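PDB 3EP1: PGRP-Hd - Peptidoglycan recognition protein homologue, which probably recognises bacterial peptidoglycan in innate immunity, as a peptidoglycan recognition protein homologue with an amidase-type fold. Local coordinates for residues I29-Q33 with T153-G159. Residues are numbered along the deposited sequence.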
# COMPACT_ATOMS: atom_id res chain seq x y z
N ILE A 29 9.25 -11.75 5.56
CA ILE A 29 9.18 -11.86 4.10
C ILE A 29 10.34 -12.71 3.58
O ILE A 29 11.51 -12.37 3.80
CB ILE A 29 9.25 -10.48 3.42
CG1 ILE A 29 8.02 -9.63 3.77
CG2 ILE A 29 9.35 -10.65 1.92
CD1 ILE A 29 7.96 -9.15 5.19
N PHE A 30 10.03 -13.80 2.90
CA PHE A 30 11.08 -14.66 2.35
C PHE A 30 11.31 -14.37 0.88
O PHE A 30 10.39 -14.44 0.08
CB PHE A 30 10.69 -16.14 2.54
CG PHE A 30 10.72 -16.59 3.97
CD1 PHE A 30 11.92 -16.60 4.68
CD2 PHE A 30 9.55 -16.96 4.62
CE1 PHE A 30 11.95 -16.97 6.02
CE2 PHE A 30 9.57 -17.34 5.96
CZ PHE A 30 10.78 -17.34 6.66
N LEU A 31 12.56 -14.04 0.55
CA LEU A 31 12.94 -13.71 -0.83
C LEU A 31 13.55 -14.87 -1.60
O LEU A 31 14.54 -15.48 -1.16
CB LEU A 31 13.91 -12.53 -0.85
CG LEU A 31 13.34 -11.11 -0.94
CD1 LEU A 31 14.48 -10.11 -1.03
CD2 LEU A 31 12.45 -10.98 -2.17
N TRP A 32 12.97 -15.18 -2.75
CA TRP A 32 13.44 -16.26 -3.61
C TRP A 32 13.56 -15.75 -5.03
O TRP A 32 12.71 -15.00 -5.48
CB TRP A 32 12.46 -17.43 -3.63
CG TRP A 32 12.37 -18.18 -2.37
CD1 TRP A 32 11.66 -17.85 -1.25
CD2 TRP A 32 13.00 -19.43 -2.08
NE1 TRP A 32 11.80 -18.82 -0.29
CE2 TRP A 32 12.63 -19.80 -0.77
CE3 TRP A 32 13.85 -20.28 -2.81
CZ2 TRP A 32 13.06 -20.99 -0.17
CZ3 TRP A 32 14.29 -21.46 -2.21
CH2 TRP A 32 13.89 -21.80 -0.90
N GLN A 33 14.60 -16.18 -5.73
CA GLN A 33 14.79 -15.77 -7.11
C GLN A 33 14.27 -16.91 -7.98
O GLN A 33 14.40 -18.08 -7.60
CB GLN A 33 16.28 -15.56 -7.40
CG GLN A 33 17.04 -16.85 -7.62
CD GLN A 33 18.52 -16.64 -7.84
OE1 GLN A 33 18.92 -15.81 -8.66
NE2 GLN A 33 19.34 -17.39 -7.12
N THR A 153 16.51 -14.01 3.67
CA THR A 153 17.01 -14.73 2.51
C THR A 153 18.46 -15.19 2.68
O THR A 153 19.09 -14.92 3.70
CB THR A 153 16.91 -13.88 1.21
OG1 THR A 153 17.07 -14.73 0.07
CG2 THR A 153 18.00 -12.81 1.18
N THR A 154 18.96 -15.92 1.68
CA THR A 154 20.33 -16.43 1.66
C THR A 154 20.77 -16.43 0.19
O THR A 154 19.95 -16.27 -0.70
CB THR A 154 20.43 -17.88 2.20
OG1 THR A 154 19.68 -18.76 1.37
CG2 THR A 154 19.90 -17.97 3.62
N PRO A 155 22.08 -16.61 -0.07
CA PRO A 155 22.52 -16.62 -1.47
C PRO A 155 21.88 -17.74 -2.29
O PRO A 155 21.67 -17.59 -3.49
CB PRO A 155 24.04 -16.77 -1.36
CG PRO A 155 24.22 -17.48 -0.05
CD PRO A 155 23.22 -16.77 0.84
N ALA A 156 21.56 -18.84 -1.62
CA ALA A 156 20.94 -19.99 -2.29
C ALA A 156 19.50 -19.70 -2.69
O ALA A 156 19.03 -20.17 -3.72
CB ALA A 156 20.99 -21.20 -1.37
N MET A 157 18.81 -18.92 -1.86
CA MET A 157 17.42 -18.58 -2.10
C MET A 157 17.19 -17.52 -3.16
O MET A 157 16.34 -17.70 -4.04
CB MET A 157 16.78 -18.10 -0.81
CG MET A 157 16.61 -19.16 0.24
SD MET A 157 16.11 -18.42 1.80
CE MET A 157 14.64 -17.58 1.36
N SER A 158 17.93 -16.42 -3.07
CA SER A 158 17.76 -15.30 -3.98
C SER A 158 19.00 -14.87 -4.78
O SER A 158 18.95 -13.88 -5.51
CB SER A 158 17.24 -14.10 -3.20
OG SER A 158 18.16 -13.72 -2.21
N GLY A 159 20.10 -15.59 -4.63
CA GLY A 159 21.30 -15.22 -5.36
C GLY A 159 22.27 -14.42 -4.51
O GLY A 159 21.88 -13.58 -3.71
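This contact joins the C-terminal end of strand 26-33 to the turn that leaves its neighbour, the edge strand 149-152, combining two hydrogen bonds with a methionine-tryptophan contact; together the segments bury 422 Å². The parallel pairing of the two strands, with backbone hydrogen bonds between Arg152 and both Ile29 and Leu31, gives way at Thr153 to a side-chain link: Thr153 OG1 donates to Leu31 O at 2.9 Å. At Gln33, two residues after Leu31, the helical turn 155-158 takes over, since Gln33 N donates to Met157 O at 2.9 Å with an angle of 164°, and Trp32 CA lies 3.3 Å from the same Met157 O in a CA-H...O contact. Met157 is the residue most covered across the contact, 111 Å². Met157 CE lies 3.8 Å from the centroid of the Trp32 five-membered ring, 24° off the normal, a CH-pi contact over the face, while Met157 SD approaches the centroid of the Trp32 six-membered ring obliquely at 4.8 Å, a Met-aromatic contact. Thr154 N-caps the turn through a weak bond, Met157 N to Thr154 OG1 at 3.3 Å. The connection from strand 149-152 to helix 155-158 thus packs against the end of strand 26-33, at the edge of the mixed beta-sheet of the PGRP/amidase-type alpha/beta fold.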